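Local atomic coordinates of short chain dehydrogenase (Mycobacterium smegmatis, PDB entry 3UCX), a protein that probably works as an oxidoreductase of the short-chain dehydrogenase family, built on a Rossmann-type fold and assembled from four chains. Residues Thr26-Arg30 / Glu232-Ser237. Numbering follows the deposited sequence.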
loop_
_atom_site.group_PDB
_atom_site.type_symbol
_atom_site.label_atom_id
_atom_site.label_comp_id
_atom_site.label_asym_id
_atom_site.label_seq_id
_atom_site.Cartn_x
_atom_site.Cartn_y
_atom_site.Cartn_z
ATOM N N THR A 26 -23.197 16.117 12.756
ATOM C CA THR A 26 -22.082 17.055 12.800
ATOM C C THR A 26 -21.736 17.581 11.407
ATOM O O THR A 26 -21.528 18.769 11.221
ATOM C CB THR A 26 -20.834 16.411 13.423
ATOM O OG1 THR A 26 -21.093 16.139 14.801
ATOM C CG2 THR A 26 -19.623 17.355 13.321
ATOM N N LEU A 27 -21.705 16.689 10.432
ATOM C CA LEU A 27 -21.371 17.062 9.055
ATOM C C LEU A 27 -22.354 18.066 8.450
ATOM O O LEU A 27 -21.943 19.076 7.869
ATOM C CB LEU A 27 -21.272 15.773 8.210
ATOM C CG LEU A 27 -20.519 15.756 6.888
ATOM C CD1 LEU A 27 -19.076 16.231 7.013
ATOM C CD2 LEU A 27 -20.589 14.330 6.353
ATOM N N ALA A 28 -23.644 17.813 8.625
ATOM C CA ALA A 28 -24.702 18.688 8.115
ATOM C C ALA A 28 -24.551 20.071 8.716
ATOM O O ALA A 28 -24.586 21.090 8.007
ATOM C CB ALA A 28 -26.072 18.110 8.468
ATOM N N ARG A 29 -24.360 20.112 10.034
ATOM C CA ARG A 29 -24.174 21.368 10.721
ATOM C C ARG A 29 -22.958 22.075 10.187
ATOM O O ARG A 29 -23.020 23.249 9.851
ATOM C CB ARG A 29 -24.069 21.137 12.248
ATOM C CG ARG A 29 -23.802 22.399 13.070
ATOM C CD ARG A 29 -23.564 22.134 14.562
ATOM N NE ARG A 29 -22.477 21.193 14.859
ATOM C CZ ARG A 29 -21.170 21.480 14.853
ATOM N NH1 ARG A 29 -20.736 22.701 14.561
ATOM N NH2 ARG A 29 -20.282 20.531 15.154
ATOM N N ARG A 30 -21.823 21.369 10.109
ATOM C CA ARG A 30 -20.599 21.999 9.656
ATOM C C ARG A 30 -20.689 22.508 8.207
ATOM O O ARG A 30 -20.175 23.565 7.915
ATOM C CB ARG A 30 -19.391 21.067 9.844
ATOM C CG ARG A 30 -19.021 20.845 11.317
ATOM C CD ARG A 30 -18.208 21.998 11.898
ATOM N NE ARG A 30 -16.982 22.232 11.140
ATOM C CZ ARG A 30 -15.924 21.430 11.162
ATOM N NH1 ARG A 30 -15.909 20.357 11.939
ATOM N NH2 ARG A 30 -14.869 21.713 10.412
ATOM N N GLU A 232 -15.899 13.931 16.098
ATOM C CA GLU A 232 -16.819 14.107 14.986
ATOM C C GLU A 232 -16.426 15.336 14.179
ATOM O O GLU A 232 -16.404 15.285 12.936
ATOM C CB GLU A 232 -18.260 14.206 15.488
ATOM C CG GLU A 232 -18.777 12.890 16.041
ATOM C CD GLU A 232 -20.217 12.961 16.509
ATOM O OE1 GLU A 232 -20.966 13.877 16.071
ATOM O OE2 GLU A 232 -20.607 12.065 17.286
ATOM N N ASP A 233 -16.093 16.433 14.867
ATOM C CA ASP A 233 -15.649 17.623 14.148
ATOM C C ASP A 233 -14.374 17.373 13.330
ATOM O O ASP A 233 -14.238 17.897 12.237
ATOM C CB ASP A 233 -15.461 18.836 15.070
ATOM C CG ASP A 233 -16.760 19.622 15.278
ATOM O OD1 ASP A 233 -17.526 19.876 14.314
ATOM O OD2 ASP A 233 -17.016 20.014 16.423
ATOM N N GLU A 234 -13.431 16.607 13.862
ATOM C CA GLU A 234 -12.162 16.398 13.146
ATOM C C GLU A 234 -12.375 15.576 11.884
ATOM O O GLU A 234 -11.729 15.812 10.857
ATOM C CB GLU A 234 -11.095 15.753 14.062
ATOM C CG GLU A 234 -10.488 16.768 15.039
ATOM C CD GLU A 234 -9.639 16.159 16.155
ATOM O OE1 GLU A 234 -9.907 15.017 16.561
ATOM O OE2 GLU A 234 -8.707 16.834 16.621
ATOM N N VAL A 235 -13.278 14.609 11.952
ATOM C CA VAL A 235 -13.565 13.789 10.776
ATOM C C VAL A 235 -14.355 14.644 9.775
ATOM O O VAL A 235 -14.065 14.644 8.553
ATOM C CB VAL A 235 -14.318 12.500 11.146
ATOM C CG1 VAL A 235 -14.705 11.706 9.873
ATOM C CG2 VAL A 235 -13.476 11.674 12.121
ATOM N N ALA A 236 -15.334 15.398 10.281
ATOM C CA ALA A 236 -16.072 16.344 9.455
ATOM C C ALA A 236 -15.168 17.343 8.723
ATOM O O ALA A 236 -15.392 17.658 7.529
ATOM C CB ALA A 236 -17.117 17.086 10.298
ATOM N N SER A 237 -14.174 17.886 9.423
ATOM C CA SER A 237 -13.232 18.808 8.777
ATOM C C SER A 237 -12.537 18.194 7.545
ATOM O O SER A 237 -12.347 18.865 6.527
ATOM C CB SER A 237 -12.162 19.268 9.762
ATOM O OG SER A 237 -12.720 20.113 10.772
#
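Arg-30 reaches across from helix 23-33, the helix that follows the first strand of the Rossmann fold, and grips the first two turns of helix 232-243, which precedes the last strand of the parallel sheet. The axes of segments 26-30 and 232-237 cross at -59° and approach to 9.4 Å, and small Ala-236 suits the crossing: its CB meets CD1 of Leu-27 at 3.9 Å. Leu-27 lies against Ile-239 and Leu-240 as well, so this side of the crossing is apolar and the other polar. There the arginine, long and rich in donors, serves three acceptors. Bends at chi2 and chi3 turn its guanidinium back toward Asp-233 and Ser-237, bringing NH1 to Asp-233 OD1 at 2.9 Å and to the backbone Asp-233 O at 3.0 Å. That carbonyl also takes the helical N-H of Ser-237, the two donors arriving from opposite faces of its plane. Asp-233 OD1 is shared too: NH2 of Arg-29 binds it at 3.0 Å on the syn side, Arg-30 on the anti side, both somewhat out of the carboxylate plane, and the two positive charges would be expected to favour an ionised carboxylate. The guanidinium of Arg-29 stands almost perpendicular to that carboxylate, 89° between planes, while its NH1 pairs with Glu-33. At the start of helix 232-243, Glu-232 OE1 accepts from Thr-26 OG1 through its anti lone pair, at 2.6 Å; the threonine's branching lets CG2 turn toward Asp-233 and Ala-236. Leu-246 of a second subunit packs on Arg-30 and Ser-237, beside the nearly straight bond (169°) from Arg-30 NH2 to Ser-237 OG, 2.7 Å long and in the guanidinium plane.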